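PDB 3OS7: galactose mutarotase-like protein from Clostridium acetobutylicum, which probably binds carbohydrates and, as a member of the aldose 1-epimerase family, may interconvert the alpha and beta anomers of sugars. Local coordinates for residues K271-V276 against L336-M341; C201-S206 against K231-N236; K113-T118 against V133-T138. All coordinates share one frame; numbering follows the deposited sequence. Where two conformers were deposited one is given.

How the interactions relate
The three contacts show how one predominantly beta-stranded chain is sewn together by interactions of different kinds. Along the sequence they follow in series: interaction 3 closes before interaction 2 opens, and interaction 2 before interaction 1. Interactions 1 and 2 lie on the same side of the chain's centre, their centres about 14 Å apart. Strand 263-268 links them, pairing with both 201-213 and 273-279, and its Glu267 gives them a shared acidic partner, meeting Arg274 of one and Lys204 of the other. Interaction 3, about 32 Å and 35 Å from interactions 1 and 2 between centres, builds a separate part of the same strand network across the chain's centre. Strand 329-340, which also pairs with 163-172, carries that network from interaction 1 toward it.

Interaction 1. Residues K271-V276 against L336-M341; sequences KNTRVV and LYIENM
Thr273 to Val276 run antiparallel to Leu336 to Asn340, the axes of these short strand segments 4.8 Å apart at closest and their directions 160° apart; Arg274-Glu339 and Val276-Tyr337 form the hydrogen-bonded pairs, each joined by two backbone N-H...O hydrogen bonds.

On the face shared by these four residues, Arg274 NH1 meets Glu339 OE2 at 2.8 Å in a salt bridge. The bond uses the anti side of the carboxylate, and the two flat groups stand almost perpendicular. The Arg274 chain runs extended as far as CD and then bends, chi3 -64°, turning NE toward a second carboxylate, that of Glu267. CG of Met341, a selenomethionine, lies over one face of the guanidinium, while a water links Arg274 NH2 to the terminal OXT. Farther along, Tyr337 places CG between its backbone N and carbonyl carbon (chi1 48°), and Val276 CB packs over the ring face, 3.8 Å from the centroid. The phenol oxygen is hydrogen-bonded to Glu278 OE1.

On the opposite face, Thr273 CG2 presses on Ile338 CG2 at 3.3 Å, closer than usual for two methyl carbons. At the chain end, two bonds from Asn272 hold the backbone of the C-terminal residue: Asn272 ND2 donates to Met341 O (2.8 Å) and Met341 N donates to Asn272 O (3.0 Å).

Asn272 and Thr273, both facing Asp268, form a G1 beta bulge where strand 263-268 turns into 273-279. The last strand of the chain continues the antiparallel ladder from this hairpin to strand 163-172, as suits the beta-sandwich fold of galactose mutarotase-like proteins.

Interaction 2. Residues C201-S206 against K231-N236; sequences CRVKIS and KEYLEN
Ile205 and Tyr233 lie side by side and point the same way, the aliphatic chain of one following the ring of the other. With chi1 at -54°, Ile205 CG1 sits beside the ring, 3.8 Å from Tyr233 CD1, and an extended chi2 (170°) carries CD1 over the ring face, 4.1 Å from the centroid, a CH-pi contact. Val203 O approaches the same ring obliquely, 3.5 Å from Tyr233 CD1. Phe249 also meets the tyrosine ring, and Ile288 touches both Ile205 and Tyr233, so the pair belongs to an apolar cluster.

At the base of this pair the backbones join. Ile205 N donates to Tyr233 O at 3.0 Å, from a position tilted 29° out of the carbonyl plane. Leu234 CD2 touches the next carbonyl, Ile205 O, at 3.6 Å.

Lys204 is oriented quite differently. Its extended chain passes over the backbone of the loop and brings CE to 3.2 Å from Glu235 O. Two waters take hydrogen bonds from NZ: one donates in turn to Glu235 O, and the other accepts also from Asn236 ND2. The ammonium group has its salt bridge with Glu267, on the neighbouring strand 263-268.

The contact therefore divides by chemistry. A nonpolar aromatic-aliphatic seam and one backbone hydrogen bond hold the 231-236 turn to strand 201-213, whereas the lysine joins the turn through water and methylene contacts with loop carbonyls, its charge probably balanced by the adjoining strand.

Interaction 3. Residues K113-T118 against V133-T138; sequences KNSKWT and VVFDFT
Phe135 and Trp117 make the tight part of this contact, their side chains crossing at about a right angle. Phe135 CB sits over the centre of the indole six-membered ring, 3.6 Å from its centroid and only 12° off the normal, a close CH-pi approach. Phe135 CG is anti to the backbone N (chi1 -179°); the phenyl plane is oblique to the indole, at 44°. The phenyl edge faces Lys116 O, 3.4 Å from Phe135 CD1, while Ser115 CB touches Phe135 CE1 at 3.6 Å. Val133 CG2 completes this side against Trp117 CE3, also at 3.6 Å. Beyond the two segments, Phe153, Leu155 and Val76 pack on the indole, and its NE1 donates to Ile112 O.

Thr118 and Val134 carry the looser side. Their backbones form a hydrogen-bonded antiparallel pair, Thr118 N to Val134 O and Val134 N to Thr118 O, both hydrogen bonds 2.9 Å. Their side chains meet at one place, Thr118 OG1 3.4 Å from Val134 CG2. The same hydroxyl is 4.4 Å from Asp136 OD2, and a water spans the gap by bonding to both; Asp136 OD1 is held by Gln152.

Polarity thus changes across the backbone at the start of strand 118-125. The indole is fixed on its buried side by carbon contacts and one N-H...O hydrogen bond, whereas the exposed threonine and aspartate are bridged by a water, so this side depends on solvent while the aromatic side depends on carbon contacts.

Interaction 1. Residues K271-V276 against L336-M341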
# COMPACT_ATOMS: atom_id res chain seq x y z
N LYS A 271 -11.14 19.84 12.03
CA LYS A 271 -11.57 18.86 13.04
C LYS A 271 -10.46 18.51 14.04
O LYS A 271 -10.61 17.59 14.84
CB LYS A 271 -12.07 17.61 12.33
CG LYS A 271 -13.28 17.87 11.45
CD LYS A 271 -14.48 18.24 12.33
CE LYS A 271 -15.77 18.36 11.55
NZ LYS A 271 -16.92 18.57 12.50
N ASN A 272 -9.35 19.24 14.00
CA ASN A 272 -8.21 19.01 14.88
C ASN A 272 -7.72 17.55 14.92
O ASN A 272 -7.28 17.06 15.97
CB ASN A 272 -8.46 19.48 16.33
CG ASN A 272 -7.14 19.79 17.05
OD1 ASN A 272 -6.38 20.63 16.59
ND2 ASN A 272 -6.85 19.08 18.14
N THR A 273 -7.78 16.89 13.78
CA THR A 273 -7.41 15.48 13.66
C THR A 273 -6.46 15.24 12.49
O THR A 273 -6.63 15.78 11.41
CB THR A 273 -8.69 14.64 13.42
OG1 THR A 273 -9.67 14.98 14.41
CG2 THR A 273 -8.41 13.12 13.48
N ARG A 274 -5.48 14.35 12.73
CA ARG A 274 -4.49 13.95 11.73
C ARG A 274 -4.54 12.43 11.58
O ARG A 274 -4.56 11.72 12.60
CB ARG A 274 -3.09 14.35 12.22
CG ARG A 274 -2.01 13.95 11.30
CD ARG A 274 -0.64 14.24 11.85
NE ARG A 274 -0.44 15.67 12.01
CZ ARG A 274 -0.34 16.31 13.16
NH1 ARG A 274 -0.44 15.66 14.30
NH2 ARG A 274 -0.18 17.64 13.15
N VAL A 275 -4.58 11.94 10.34
CA VAL A 275 -4.39 10.52 10.04
C VAL A 275 -2.93 10.32 9.67
O VAL A 275 -2.39 11.07 8.86
CB VAL A 275 -5.30 10.04 8.89
CG1 VAL A 275 -4.86 8.65 8.41
CG2 VAL A 275 -6.79 10.03 9.37
N VAL A 276 -2.28 9.37 10.33
CA VAL A 276 -0.85 9.15 10.13
C VAL A 276 -0.59 7.78 9.50
O VAL A 276 -1.13 6.76 9.96
CB VAL A 276 -0.07 9.23 11.47
CG1 VAL A 276 1.42 9.03 11.22
CG2 VAL A 276 -0.33 10.57 12.19
N LEU A 336 -0.85 2.71 10.83
CA LEU A 336 -1.89 3.69 10.55
C LEU A 336 -2.58 4.01 11.88
O LEU A 336 -3.00 3.11 12.59
CB LEU A 336 -2.91 3.09 9.59
CG LEU A 336 -2.54 3.05 8.13
CD1 LEU A 336 -3.60 2.21 7.36
CD2 LEU A 336 -2.48 4.46 7.56
N TYR A 337 -2.70 5.29 12.20
CA TYR A 337 -3.32 5.73 13.44
C TYR A 337 -3.85 7.14 13.31
O TYR A 337 -3.54 7.86 12.36
CB TYR A 337 -2.34 5.65 14.63
CG TYR A 337 -0.96 6.25 14.44
CD1 TYR A 337 0.05 5.50 13.84
CD2 TYR A 337 -0.63 7.53 14.93
CE1 TYR A 337 1.32 6.02 13.68
CE2 TYR A 337 0.64 8.04 14.78
CZ TYR A 337 1.62 7.29 14.15
OH TYR A 337 2.91 7.75 13.98
N ILE A 338 -4.64 7.54 14.30
CA ILE A 338 -5.26 8.85 14.34
C ILE A 338 -4.71 9.59 15.55
O ILE A 338 -4.51 8.99 16.62
CB ILE A 338 -6.81 8.72 14.51
CG1 ILE A 338 -7.40 7.83 13.42
CG2 ILE A 338 -7.50 10.11 14.54
CD1 ILE A 338 -8.77 7.21 13.78
N GLU A 339 -4.46 10.88 15.41
CA GLU A 339 -4.02 11.66 16.57
C GLU A 339 -4.60 13.06 16.54
O GLU A 339 -5.05 13.54 15.48
CB GLU A 339 -2.49 11.64 16.70
CG GLU A 339 -1.78 12.28 15.57
CD GLU A 339 -0.25 12.20 15.62
OE1 GLU A 339 0.34 11.30 16.25
OE2 GLU A 339 0.36 13.08 14.97
N ASN A 340 -4.62 13.68 17.71
CA ASN A 340 -5.07 15.07 17.84
C ASN A 340 -4.00 15.98 17.32
O ASN A 340 -2.83 15.66 17.43
CB ASN A 340 -5.33 15.43 19.31
CG ASN A 340 -6.47 14.66 19.90
OD1 ASN A 340 -7.35 14.20 19.18
ND2 ASN A 340 -6.45 14.50 21.22
N MSE A 341 -4.38 17.09 16.73
CA MSE A 341 -3.41 18.10 16.30
C MSE A 341 -3.25 19.15 17.38
O MSE A 341 -4.07 19.26 18.30
OXT MSE A 341 -2.29 19.93 17.35
CB MSE A 341 -3.88 18.76 15.00
CG MSE A 341 -3.99 17.79 13.84
SE MSE A 341 -4.65 18.54 12.21
CE MSE A 341 -3.53 20.16 12.06
O HOH W 1 0.20 18.70 16.02

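Interaction 2. Residues C201-S206 against K231-N236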
# COMPACT_ATOMS: atom_id res chain seq x y z
N CYS A 201 -8.61 19.11 3.83
CA CYS A 201 -7.54 18.16 4.09
C CYS A 201 -6.23 18.55 3.43
O CYS A 201 -6.21 18.89 2.25
CB CYS A 201 -7.93 16.77 3.63
SG CYS A 201 -9.25 16.06 4.64
N ARG A 202 -5.14 18.46 4.20
CA ARG A 202 -3.79 18.70 3.67
C ARG A 202 -2.97 17.43 3.81
O ARG A 202 -3.01 16.78 4.86
CB ARG A 202 -3.09 19.79 4.45
CG ARG A 202 -3.84 21.10 4.52
CD ARG A 202 -3.76 21.83 3.23
NE ARG A 202 -3.99 23.26 3.40
CZ ARG A 202 -3.55 24.18 2.55
NH1 ARG A 202 -2.85 23.83 1.47
NH2 ARG A 202 -3.79 25.47 2.80
N VAL A 203 -2.20 17.11 2.78
CA VAL A 203 -1.33 15.92 2.79
C VAL A 203 0.16 16.33 2.94
O VAL A 203 0.65 17.16 2.20
CB VAL A 203 -1.52 15.04 1.55
CG1 VAL A 203 -0.50 13.88 1.58
CG2 VAL A 203 -2.95 14.44 1.54
N LYS A 204 0.83 15.74 3.94
CA LYS A 204 2.30 15.88 4.09
C LYS A 204 2.94 14.54 3.84
O LYS A 204 2.35 13.51 4.13
CB LYS A 204 2.65 16.36 5.50
CG LYS A 204 2.08 17.74 5.82
CD LYS A 204 2.17 18.05 7.31
CE LYS A 204 1.69 19.46 7.58
NZ LYS A 204 1.92 19.86 8.99
N ILE A 205 4.11 14.55 3.24
CA ILE A 205 4.85 13.35 2.91
C ILE A 205 6.33 13.65 3.09
O ILE A 205 6.80 14.69 2.65
CB ILE A 205 4.65 12.90 1.43
CG1 ILE A 205 3.17 12.76 1.07
CG2 ILE A 205 5.39 11.56 1.17
CD1 ILE A 205 2.94 12.54 -0.46
N SER A 206 7.08 12.70 3.66
CA SER A 206 8.51 12.92 3.94
C SER A 206 9.35 12.67 2.68
O SER A 206 10.12 11.71 2.62
CB SER A 206 8.96 12.05 5.12
OG SER A 206 8.76 10.67 4.88
N LYS A 231 7.01 21.43 -2.51
CA LYS A 231 7.63 21.85 -1.27
C LYS A 231 6.69 21.80 -0.10
O LYS A 231 7.13 21.60 1.03
CB LYS A 231 8.18 23.27 -1.42
CG LYS A 231 9.31 23.33 -2.44
CD LYS A 231 10.06 24.69 -2.38
CE LYS A 231 11.00 24.85 -3.57
NZ LYS A 231 11.67 26.19 -3.65
N GLU A 232 5.39 21.93 -0.37
CA GLU A 232 4.38 21.94 0.69
C GLU A 232 4.21 20.57 1.35
O GLU A 232 3.72 20.47 2.47
CB GLU A 232 3.03 22.38 0.14
CG GLU A 232 2.96 23.83 -0.47
CD GLU A 232 1.63 24.05 -1.29
OE1 GLU A 232 0.53 23.59 -0.87
OE2 GLU A 232 1.69 24.69 -2.37
N TYR A 233 4.60 19.50 0.67
CA TYR A 233 4.56 18.20 1.32
C TYR A 233 5.40 18.17 2.61
O TYR A 233 5.10 17.38 3.49
CB TYR A 233 4.99 17.06 0.39
CG TYR A 233 4.02 16.73 -0.72
CD1 TYR A 233 2.73 16.26 -0.43
CD2 TYR A 233 4.40 16.84 -2.05
CE1 TYR A 233 1.87 15.93 -1.44
CE2 TYR A 233 3.51 16.53 -3.07
CZ TYR A 233 2.26 16.07 -2.76
OH TYR A 233 1.37 15.73 -3.75
N LEU A 234 6.44 19.00 2.68
CA LEU A 234 7.34 19.06 3.83
C LEU A 234 7.02 20.21 4.80
O LEU A 234 7.65 20.32 5.87
CB LEU A 234 8.76 19.22 3.36
CG LEU A 234 9.38 18.06 2.59
CD1 LEU A 234 10.71 18.53 1.89
CD2 LEU A 234 9.58 16.84 3.48
N GLU A 235 6.06 21.06 4.43
CA GLU A 235 5.75 22.24 5.25
C GLU A 235 4.29 22.23 5.67
O GLU A 235 3.97 21.51 6.58
CB GLU A 235 6.17 23.53 4.56
CG GLU A 235 7.71 23.68 4.48
CD GLU A 235 8.43 23.61 5.84
OE1 GLU A 235 7.92 24.16 6.84
OE2 GLU A 235 9.54 23.03 5.89
N ASN A 236 3.40 22.96 5.02
CA ASN A 236 2.03 23.01 5.51
C ASN A 236 1.07 21.99 4.90
O ASN A 236 -0.06 21.87 5.33
CB ASN A 236 1.46 24.42 5.38
CG ASN A 236 2.13 25.41 6.33
OD1 ASN A 236 2.65 26.42 5.90
ND2 ASN A 236 2.13 25.11 7.63
O HOH W 2 4.97 19.96 8.55
O HOH W 3 1.37 22.49 9.33

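Interaction 3. Residues K113-T118 against V133-T138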
# COMPACT_ATOMS: atom_id res chain seq x y z
N LYS A 113 -2.88 -8.90 -5.37
CA LYS A 113 -3.98 -8.04 -4.91
C LYS A 113 -5.36 -8.55 -5.36
O LYS A 113 -6.36 -8.17 -4.78
CB LYS A 113 -3.83 -6.60 -5.41
CG LYS A 113 -3.88 -6.43 -6.93
CD LYS A 113 -3.54 -4.97 -7.35
CE LYS A 113 -3.98 -4.71 -8.74
NZ LYS A 113 -3.59 -5.75 -9.70
N ASN A 114 -5.38 -9.33 -6.44
CA ASN A 114 -6.65 -9.87 -6.99
C ASN A 114 -6.93 -11.29 -6.55
O ASN A 114 -7.97 -11.85 -6.86
CB ASN A 114 -6.61 -9.86 -8.52
CG ASN A 114 -6.25 -8.50 -9.12
OD1 ASN A 114 -5.09 -8.26 -9.43
ND2 ASN A 114 -7.25 -7.63 -9.31
N SER A 115 -5.98 -11.90 -5.84
CA SER A 115 -5.97 -13.35 -5.62
C SER A 115 -6.51 -13.74 -4.26
O SER A 115 -6.65 -12.91 -3.38
CB SER A 115 -4.54 -13.86 -5.79
OG SER A 115 -4.18 -13.71 -7.14
N LYS A 116 -6.83 -15.02 -4.09
CA LYS A 116 -7.35 -15.50 -2.80
C LYS A 116 -6.22 -15.78 -1.84
O LYS A 116 -5.28 -16.49 -2.17
CB LYS A 116 -8.14 -16.79 -2.97
CG LYS A 116 -9.36 -16.66 -3.85
CD LYS A 116 -10.28 -17.89 -3.69
CE LYS A 116 -11.26 -17.96 -4.85
NZ LYS A 116 -12.31 -18.99 -4.62
N TRP A 117 -6.32 -15.20 -0.65
CA TRP A 117 -5.42 -15.45 0.43
C TRP A 117 -6.15 -16.30 1.45
O TRP A 117 -7.39 -16.34 1.44
CB TRP A 117 -4.97 -14.14 1.07
CG TRP A 117 -4.09 -13.28 0.21
CD1 TRP A 117 -4.37 -12.82 -1.06
CD2 TRP A 117 -2.86 -12.65 0.58
NE1 TRP A 117 -3.37 -12.01 -1.51
CE2 TRP A 117 -2.42 -11.89 -0.52
CE3 TRP A 117 -2.05 -12.71 1.72
CZ2 TRP A 117 -1.22 -11.16 -0.51
CZ3 TRP A 117 -0.87 -12.01 1.73
CH2 TRP A 117 -0.46 -11.25 0.62
N THR A 118 -5.41 -16.98 2.31
CA THR A 118 -6.01 -17.81 3.35
C THR A 118 -5.68 -17.26 4.72
O THR A 118 -4.64 -16.62 4.90
CB THR A 118 -5.58 -19.25 3.22
OG1 THR A 118 -4.17 -19.32 3.30
CG2 THR A 118 -6.03 -19.79 1.84
N VAL A 133 -2.88 -13.22 7.22
CA VAL A 133 -3.30 -13.90 6.01
C VAL A 133 -2.06 -14.24 5.23
O VAL A 133 -1.05 -13.53 5.31
CB VAL A 133 -4.28 -13.06 5.12
CG1 VAL A 133 -5.63 -12.90 5.83
CG2 VAL A 133 -3.66 -11.67 4.73
N VAL A 134 -2.10 -15.33 4.49
CA VAL A 134 -1.00 -15.70 3.63
C VAL A 134 -1.45 -16.01 2.22
O VAL A 134 -2.61 -16.36 1.97
CB VAL A 134 -0.23 -16.94 4.17
CG1 VAL A 134 0.42 -16.63 5.52
CG2 VAL A 134 -1.14 -18.14 4.25
N PHE A 135 -0.52 -15.83 1.30
CA PHE A 135 -0.68 -16.22 -0.09
C PHE A 135 0.44 -17.17 -0.46
O PHE A 135 1.61 -16.80 -0.42
CB PHE A 135 -0.59 -15.02 -1.01
CG PHE A 135 -0.78 -15.39 -2.46
CD1 PHE A 135 -2.03 -15.72 -2.94
CD2 PHE A 135 0.28 -15.49 -3.30
CE1 PHE A 135 -2.20 -16.10 -4.24
CE2 PHE A 135 0.12 -15.89 -4.61
CZ PHE A 135 -1.11 -16.19 -5.08
N ASP A 136 0.06 -18.39 -0.82
CA ASP A 136 1.01 -19.43 -1.22
C ASP A 136 1.05 -19.55 -2.73
O ASP A 136 0.05 -19.88 -3.38
CB ASP A 136 0.59 -20.76 -0.61
CG ASP A 136 0.55 -20.73 0.92
OD1 ASP A 136 1.60 -20.41 1.53
OD2 ASP A 136 -0.52 -21.02 1.50
N PHE A 137 2.20 -19.22 -3.31
CA PHE A 137 2.38 -19.27 -4.75
C PHE A 137 3.14 -20.55 -5.06
O PHE A 137 4.31 -20.68 -4.69
CB PHE A 137 3.14 -18.04 -5.24
CG PHE A 137 3.25 -17.94 -6.75
CD1 PHE A 137 2.14 -17.61 -7.53
CD2 PHE A 137 4.46 -18.11 -7.40
CE1 PHE A 137 2.25 -17.49 -8.89
CE2 PHE A 137 4.56 -17.99 -8.76
CZ PHE A 137 3.48 -17.67 -9.52
N THR A 138 2.47 -21.48 -5.72
CA THR A 138 3.03 -22.80 -6.01
C THR A 138 3.25 -23.02 -7.49
O THR A 138 2.81 -22.26 -8.34
CB THR A 138 2.11 -23.94 -5.51
OG1 THR A 138 0.98 -24.04 -6.37
CG2 THR A 138 1.65 -23.70 -4.09
O HOH W 4 -2.92 -20.07 1.16